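Local coordinates for protein diguanylate cyclase/phosphodiesterase (Caldicellulosiruptor saccharolyticus, PDB 3MTK) that forms the GGDEF domain of a longer protein that also carries PAS and EAL domains and probably acts as a cyclic-guanylate-specific phosphodiesterase, at residues A[79-82]-A[88-91]; A[6-11]-A[21-26]. All blocks are in the same frame, centred on the assembly; numbering follows the deposited sequence.

Contact 1. Residues A[79-82]-A[88-91]; sequences KAFK and FAII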
ATOM      1  N   LYS A  79       6.421  -3.190   7.449  1.00 58.87           N
ATOM      2  CA  LYS A  79       6.069  -4.257   6.519  1.00 56.68           C
ATOM      3  C   LYS A  79       5.294  -3.751   5.314  1.00 53.92           C
ATOM      4  O   LYS A  79       4.477  -2.831   5.422  1.00 53.41           O
ATOM      5  CB  LYS A  79       5.236  -5.320   7.240  1.00 58.24           C
ATOM      6  CG  LYS A  79       5.993  -6.094   8.301  1.00 59.66           C
ATOM      7  CD  LYS A  79       7.083  -6.956   7.676  1.00 62.28           C
ATOM      8  CE  LYS A  79       6.495  -8.019   6.747  1.00 63.20           C
ATOM      9  NZ  LYS A  79       7.502  -9.037   6.306  1.00 63.80           N
ATOM     10  N   ALA A  80       5.555  -4.368   4.167  1.00 49.78           N
ATOM     11  CA  ALA A  80       4.894  -4.006   2.922  1.00 47.56           C
ATOM     12  C   ALA A  80       4.242  -5.256   2.341  1.00 46.79           C
ATOM     13  O   ALA A  80       4.853  -6.324   2.324  1.00 47.43           O
ATOM     14  CB  ALA A  80       5.908  -3.435   1.946  1.00 45.99           C
ATOM     15  N   PHE A  81       3.003  -5.122   1.865  1.00 45.32           N
ATOM     16  CA  PHE A  81       2.275  -6.254   1.295  1.00 42.49           C
ATOM     17  C   PHE A  81       1.601  -5.934  -0.028  1.00 41.46           C
ATOM     18  O   PHE A  81       1.304  -4.770  -0.323  1.00 43.01           O
ATOM     19  CB  PHE A  81       1.189  -6.729   2.265  1.00 41.68           C
ATOM     20  CG  PHE A  81       1.634  -6.785   3.694  1.00 41.34           C
ATOM     21  CD1 PHE A  81       1.723  -5.624   4.457  1.00 40.81           C
ATOM     22  CD2 PHE A  81       1.986  -7.994   4.277  1.00 41.56           C
ATOM     23  CE1 PHE A  81       2.158  -5.667   5.779  1.00 39.09           C
ATOM     24  CE2 PHE A  81       2.426  -8.050   5.603  1.00 41.50           C
ATOM     25  CZ  PHE A  81       2.511  -6.885   6.353  1.00 40.93           C
ATOM     26  N   LYS A  82       1.356  -6.973  -0.821  1.00 38.40           N
ATOM     27  CA  LYS A  82       0.655  -6.818  -2.089  1.00 38.82           C
ATOM     28  C   LYS A  82      -0.666  -7.538  -1.865  1.00 38.56           C
ATOM     29  O   LYS A  82      -0.707  -8.767  -1.833  1.00 37.28           O
ATOM     30  CB  LYS A  82       1.418  -7.475  -3.237  1.00 40.37           C
ATOM     31  CG  LYS A  82       0.703  -7.359  -4.584  1.00 40.54           C
ATOM     32  CD  LYS A  82       0.721  -5.925  -5.119  1.00 42.94           C
ATOM     33  CE  LYS A  82      -0.146  -5.756  -6.368  1.00 43.10           C
ATOM     34  NZ  LYS A  82       0.116  -6.755  -7.449  1.00 44.60           N
ATOM     35  N   PHE A  88      -1.436  -1.955  -2.606  1.00 31.30           N
ATOM     36  CA  PHE A  88      -0.414  -2.370  -1.649  1.00 32.38           C
ATOM     37  C   PHE A  88      -0.846  -1.951  -0.254  1.00 33.75           C
ATOM     38  O   PHE A  88      -1.701  -1.072  -0.101  1.00 33.57           O
ATOM     39  CB  PHE A  88       0.931  -1.704  -1.958  1.00 29.96           C
ATOM     40  CG  PHE A  88       1.576  -2.173  -3.229  1.00 30.28           C
ATOM     41  CD1 PHE A  88       2.507  -3.204  -3.212  1.00 30.20           C
ATOM     42  CD2 PHE A  88       1.300  -1.540  -4.443  1.00 30.41           C
ATOM     43  CE1 PHE A  88       3.169  -3.604  -4.388  1.00 28.76           C
ATOM     44  CE2 PHE A  88       1.951  -1.929  -5.613  1.00 31.84           C
ATOM     45  CZ  PHE A  88       2.894  -2.969  -5.580  1.00 28.61           C
ATOM     46  N   ALA A  89      -0.242  -2.580   0.755  1.00 35.48           N
ATOM     47  CA  ALA A  89      -0.531  -2.280   2.160  1.00 35.70           C
ATOM     48  C   ALA A  89       0.758  -2.153   2.972  1.00 36.35           C
ATOM     49  O   ALA A  89       1.742  -2.844   2.711  1.00 34.38           O
ATOM     50  CB  ALA A  89      -1.409  -3.374   2.761  1.00 33.83           C
ATOM     51  N   ILE A  90       0.750  -1.265   3.954  1.00 39.13           N
ATOM     52  CA  ILE A  90       1.915  -1.084   4.801  1.00 43.23           C
ATOM     53  C   ILE A  90       1.521  -1.053   6.269  1.00 46.36           C
ATOM     54  O   ILE A  90       0.466  -0.529   6.632  1.00 46.41           O
ATOM     55  CB  ILE A  90       2.648   0.248   4.518  1.00 45.02           C
ATOM     56  CG1 ILE A  90       3.014   0.368   3.037  1.00 46.12           C
ATOM     57  CG2 ILE A  90       3.901   0.330   5.392  1.00 43.55           C
ATOM     58  CD1 ILE A  90       4.070  -0.606   2.577  1.00 49.83           C
ATOM     59  N   ILE A  91       2.364  -1.644   7.105  1.00 49.37           N
ATOM     60  CA  ILE A  91       2.160  -1.618   8.543  1.00 50.85           C
ATOM     61  C   ILE A  91       3.326  -0.749   8.962  1.00 54.28           C
ATOM     62  O   ILE A  91       4.471  -1.082   8.659  1.00 54.98           O
ATOM     63  CB  ILE A  91       2.377  -2.978   9.211  1.00 49.50           C
ATOM     64  CG1 ILE A  91       1.432  -4.030   8.623  1.00 50.17           C
ATOM     65  CG2 ILE A  91       2.184  -2.830  10.711  1.00 47.11           C
ATOM     66  CD1 ILE A  91      -0.014  -3.768   8.868  1.00 49.39           C
TER
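The carbonyl O of Ala89 takes the shortest of the four backbone hydrogen bonds between antiparallel strands 79-82 and 88-91, from Phe81 N at 2.7 Å. The donor lies in the carbonyl plane. Two carbons crowd the same oxygen: Ala80 CA makes a CA-H...O contact at 3.4 Å, and Phe81 CD1 meets the oxygen with the ring edge at 3.3 Å. Ala89 N returns a bond to Phe81 O, and Lys79 and Ile91 are joined by a second reciprocal pair.

One face of the sheet carries Phe81, Ala89 and Ile91. The Phe81 ring stands edge-on to strand 87-93, and its CE1 touches Ile91 CG1 at 3.4 Å. Leu21 of helix 18-30 covers this face. With an alanine in place of Phe81, Ile91 CG1, Leu21 and Trp24 would probably lose the ring they pack on, opening a gap beside them and uncovering Ala89 O.

The other face carries Ala80, Lys82, Phe88 and Ile90. Ala80 CB and Ile90 CD1 are tightly packed, 3.4 Å apart. Lys82 CG is anti to the backbone N (chi1 179°), and a bend at chi2 (71°) lays CD over the Phe88 ring, 3.8 Å from its centroid. This is a CH-pi contact. NZ lies farther out and makes a weak hydrogen bond to Phe85 O. Ile70 of helix 56-74 packs on both Phe88 and Ile90.

The GGDEF signature, GFDRF here, spans the turn and ends on Phe88. The contact joins apolar packing on both faces to a paired backbone, and the aliphatic part of Lys82, more than its charge, meets Phe88.

Contact 2. Residues A[6-11]-A[21-26]; sequences LAFYDE and LIRWLN
Arg23 of helix 18-30 lays its guanidinium on the ring of Phe8, a cation-pi stack that joins this helix to the end of the short N-terminal helix 3-8 of the GGDEF domain. Arg23 CB already points toward residues 6-11. CG lies anti to the carbonyl carbon, and the chain then runs extended through chi2. CD comes 4.2 Å from Phe8 CE1. A bend at chi3 (-43°) turns the rest of the chain across the ring. NE is next, also 4.2 Å from Phe8 CE1, so the ring is met first near its rim. CZ follows over the face, 4.6 Å from the ring centroid and 18° off the ring normal. At the tip, NH1 is 4.5 Å from Phe8 CZ. The two planes are 21° apart, close to flat on each other. The separation is wide, and the attraction is probably modest.

Arg23 is exposed, so its charge probably remains in touch with solvent. Both residues also touch a crystal neighbour, which may influence how they are posed.

Other bonds tie the same two regions together. Phe8 O is hydrogen-bonded to Ser20 OG, and Ala7 O to Asn19 ND2, both near the start of helix 18-30. Elsewhere on that helix, Leu21 and Leu25 pack into the domain against Met141 of helix 137-154.

The Phe8 ring is covered on both faces: the guanidinium lies over one, and Ala7 CB sits over the other, 4.1 Å above the ring plane.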
ATOM      1  N   LEU A   6       2.429 -19.856  -1.888  1.00 54.02           N
ATOM      2  CA  LEU A   6       1.218 -19.657  -2.662  1.00 50.67           C
ATOM      3  C   LEU A   6       0.121 -19.148  -1.729  1.00 49.18           C
ATOM      4  O   LEU A   6      -0.786 -18.423  -2.135  1.00 48.62           O
ATOM      5  CB  LEU A   6       0.812 -20.994  -3.279  1.00 49.90           C
ATOM      6  CG  LEU A   6       0.191 -21.093  -4.669  1.00 51.00           C
ATOM      7  CD1 LEU A   6       0.982 -20.296  -5.700  1.00 48.17           C
ATOM      8  CD2 LEU A   6       0.168 -22.571  -5.044  1.00 50.47           C
ATOM      9  N   ALA A   7       0.224 -19.513  -0.463  1.00 45.85           N
ATOM     10  CA  ALA A   7      -0.773 -19.109   0.502  1.00 44.00           C
ATOM     11  C   ALA A   7      -0.486 -17.768   1.169  1.00 43.85           C
ATOM     12  O   ALA A   7      -1.409 -17.068   1.593  1.00 42.31           O
ATOM     13  CB  ALA A   7      -0.907 -20.189   1.561  1.00 45.26           C
ATOM     14  N   PHE A   8       0.785 -17.395   1.246  1.00 43.47           N
ATOM     15  CA  PHE A   8       1.139 -16.163   1.935  1.00 44.27           C
ATOM     16  C   PHE A   8       1.817 -15.049   1.168  1.00 44.25           C
ATOM     17  O   PHE A   8       1.840 -13.920   1.637  1.00 44.25           O
ATOM     18  CB  PHE A   8       1.993 -16.513   3.145  1.00 43.42           C
ATOM     19  CG  PHE A   8       1.286 -17.387   4.127  1.00 45.56           C
ATOM     20  CD1 PHE A   8       0.177 -16.909   4.819  1.00 42.95           C
ATOM     21  CD2 PHE A   8       1.708 -18.701   4.342  1.00 45.27           C
ATOM     22  CE1 PHE A   8      -0.506 -17.728   5.713  1.00 44.65           C
ATOM     23  CE2 PHE A   8       1.035 -19.527   5.233  1.00 44.59           C
ATOM     24  CZ  PHE A   8      -0.073 -19.041   5.921  1.00 45.37           C
ATOM     25  N   TYR A   9       2.368 -15.349   0.002  1.00 43.81           N
ATOM     26  CA  TYR A   9       3.057 -14.320  -0.763  1.00 44.19           C
ATOM     27  C   TYR A   9       2.487 -14.084  -2.157  1.00 43.30           C
ATOM     28  O   TYR A   9       1.718 -14.894  -2.683  1.00 40.48           O
ATOM     29  CB  TYR A   9       4.539 -14.673  -0.861  1.00 47.73           C
ATOM     30  CG  TYR A   9       5.193 -14.828   0.486  1.00 49.58           C
ATOM     31  CD1 TYR A   9       5.749 -13.735   1.146  1.00 51.19           C
ATOM     32  CD2 TYR A   9       5.223 -16.064   1.118  1.00 50.19           C
ATOM     33  CE1 TYR A   9       6.323 -13.876   2.409  1.00 53.41           C
ATOM     34  CE2 TYR A   9       5.789 -16.214   2.375  1.00 53.24           C
ATOM     35  CZ  TYR A   9       6.338 -15.121   3.015  1.00 53.73           C
ATOM     36  OH  TYR A   9       6.902 -15.290   4.259  1.00 56.47           O
ATOM     37  N   ASP A  10       2.886 -12.963  -2.745  1.00 41.40           N
ATOM     38  CA  ASP A  10       2.429 -12.592  -4.067  1.00 43.14           C
ATOM     39  C   ASP A  10       3.412 -13.065  -5.133  1.00 43.96           C
ATOM     40  O   ASP A  10       4.591 -12.720  -5.117  1.00 44.65           O
ATOM     41  CB  ASP A  10       2.232 -11.076  -4.137  1.00 43.44           C
ATOM     42  CG  ASP A  10       1.710 -10.620  -5.483  1.00 44.62           C
ATOM     43  OD1 ASP A  10       2.518 -10.194  -6.329  1.00 43.81           O
ATOM     44  OD2 ASP A  10       0.483 -10.703  -5.699  1.00 48.37           O
ATOM     45  N   GLU A  11       2.910 -13.877  -6.053  1.00 45.25           N
ATOM     46  CA  GLU A  11       3.705 -14.432  -7.140  1.00 44.82           C
ATOM     47  C   GLU A  11       4.651 -13.425  -7.786  1.00 43.36           C
ATOM     48  O   GLU A  11       5.872 -13.522  -7.650  1.00 43.58           O
ATOM     49  CB  GLU A  11       2.760 -15.001  -8.205  1.00 48.90           C
ATOM     50  CG  GLU A  11       3.443 -15.452  -9.484  1.00 54.28           C
ATOM     51  CD  GLU A  11       4.447 -16.560  -9.239  1.00 57.33           C
ATOM     52  OE1 GLU A  11       4.022 -17.690  -8.911  1.00 58.41           O
ATOM     53  OE2 GLU A  11       5.663 -16.296  -9.372  1.00 59.73           O
ATOM     54  N   LEU A  21      -0.974 -10.273   5.619  1.00 44.93           N
ATOM     55  CA  LEU A  21      -1.335  -8.993   6.222  1.00 44.18           C
ATOM     56  C   LEU A  21      -2.257  -9.249   7.405  1.00 45.06           C
ATOM     57  O   LEU A  21      -2.134  -8.612   8.453  1.00 47.04           O
ATOM     58  CB  LEU A  21      -2.069  -8.089   5.218  1.00 42.11           C
ATOM     59  CG  LEU A  21      -2.730  -6.835   5.814  1.00 38.71           C
ATOM     60  CD1 LEU A  21      -1.668  -5.986   6.494  1.00 36.80           C
ATOM     61  CD2 LEU A  21      -3.431  -6.025   4.733  1.00 37.16           C
ATOM     62  N   ILE A  22      -3.189 -10.179   7.230  1.00 44.24           N
ATOM     63  CA  ILE A  22      -4.135 -10.498   8.284  1.00 45.14           C
ATOM     64  C   ILE A  22      -3.472 -11.110   9.533  1.00 47.04           C
ATOM     65  O   ILE A  22      -3.741 -10.671  10.656  1.00 45.32           O
ATOM     66  CB  ILE A  22      -5.228 -11.421   7.742  1.00 43.82           C
ATOM     67  CG1 ILE A  22      -6.106 -10.624   6.769  1.00 42.04           C
ATOM     68  CG2 ILE A  22      -6.044 -12.007   8.891  1.00 42.38           C
ATOM     69  CD1 ILE A  22      -7.224 -11.428   6.123  1.00 40.76           C
ATOM     70  N   ARG A  23      -2.612 -12.109   9.345  1.00 48.81           N
ATOM     71  CA  ARG A  23      -1.925 -12.713  10.485  1.00 52.60           C
ATOM     72  C   ARG A  23      -1.206 -11.610  11.252  1.00 52.91           C
ATOM     73  O   ARG A  23      -1.440 -11.418  12.441  1.00 52.32           O
ATOM     74  CB  ARG A  23      -0.879 -13.744  10.044  1.00 53.12           C
ATOM     75  CG  ARG A  23      -1.414 -15.106   9.640  1.00 57.55           C
ATOM     76  CD  ARG A  23      -0.276 -16.135   9.624  1.00 61.35           C
ATOM     77  NE  ARG A  23       0.924 -15.587   9.002  1.00 64.71           N
ATOM     78  CZ  ARG A  23       2.092 -16.215   8.922  1.00 66.01           C
ATOM     79  NH1 ARG A  23       2.228 -17.431   9.430  1.00 66.06           N
ATOM     80  NH2 ARG A  23       3.124 -15.623   8.328  1.00 67.29           N
ATOM     81  N   TRP A  24      -0.332 -10.885  10.561  1.00 53.67           N
ATOM     82  CA  TRP A  24       0.413  -9.822  11.207  1.00 56.19           C
ATOM     83  C   TRP A  24      -0.481  -8.762  11.826  1.00 54.04           C
ATOM     84  O   TRP A  24      -0.078  -8.105  12.775  1.00 55.12           O
ATOM     85  CB  TRP A  24       1.410  -9.184  10.233  1.00 62.09           C
ATOM     86  CG  TRP A  24       2.751  -9.890  10.215  1.00 70.03           C
ATOM     87  CD1 TRP A  24       3.525 -10.218  11.300  1.00 72.07           C
ATOM     88  CD2 TRP A  24       3.485 -10.315   9.060  1.00 72.79           C
ATOM     89  NE1 TRP A  24       4.691 -10.817  10.890  1.00 73.23           N
ATOM     90  CE2 TRP A  24       4.695 -10.890   9.520  1.00 74.75           C
ATOM     91  CE3 TRP A  24       3.241 -10.267   7.681  1.00 75.33           C
ATOM     92  CZ2 TRP A  24       5.660 -11.409   8.645  1.00 77.10           C
ATOM     93  CZ3 TRP A  24       4.203 -10.784   6.807  1.00 77.53           C
ATOM     94  CH2 TRP A  24       5.397 -11.347   7.296  1.00 78.12           C
ATOM     95  N   LEU A  25      -1.694  -8.599  11.308  1.00 51.06           N
ATOM     96  CA  LEU A  25      -2.614  -7.617  11.881  1.00 49.63           C
ATOM     97  C   LEU A  25      -3.134  -8.106  13.230  1.00 49.43           C
ATOM     98  O   LEU A  25      -3.117  -7.366  14.211  1.00 47.84           O
ATOM     99  CB  LEU A  25      -3.793  -7.353  10.943  1.00 47.74           C
ATOM    100  CG  LEU A  25      -3.590  -6.220   9.923  1.00 47.54           C
ATOM    101  CD1 LEU A  25      -4.787  -6.139   8.986  1.00 44.31           C
ATOM    102  CD2 LEU A  25      -3.403  -4.901  10.659  1.00 44.94           C
ATOM    103  N   ASN A  26      -3.601  -9.351  13.275  1.00 50.11           N
ATOM    104  CA  ASN A  26      -4.108  -9.919  14.520  1.00 52.47           C
ATOM    105  C   ASN A  26      -3.027  -9.861  15.589  1.00 53.22           C
ATOM    106  O   ASN A  26      -3.307  -9.607  16.759  1.00 53.73           O
ATOM    107  CB  ASN A  26      -4.532 -11.374  14.324  1.00 53.05           C
ATOM    108  CG  ASN A  26      -5.663 -11.518  13.336  1.00 54.59           C
ATOM    109  OD1 ASN A  26      -6.509 -10.631  13.213  1.00 55.20           O
ATOM    110  ND2 ASN A  26      -5.695 -12.647  12.633  1.00 55.45           N
TER

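The centres of the two contacts are 10 Å apart, and both belong to one GGDEF domain. Along the chain they come in series: contact 2 closes before contact 1 opens. Contact 1 lies in the buried hairpin at one edge of the central sheet, where 79-84 is the outermost strand. Contact 2 lies on the surface. Helix 18-30 links them, since Leu21 and Trp24 pack against the hairpin while Arg23 reaches out to helix 3-8. Ile91 CD1 meets Leu21 CD1 at 3.6 Å, and Asp10 packs on Lys82. The N-terminal segment is thus held at the hairpin edge of the domain core.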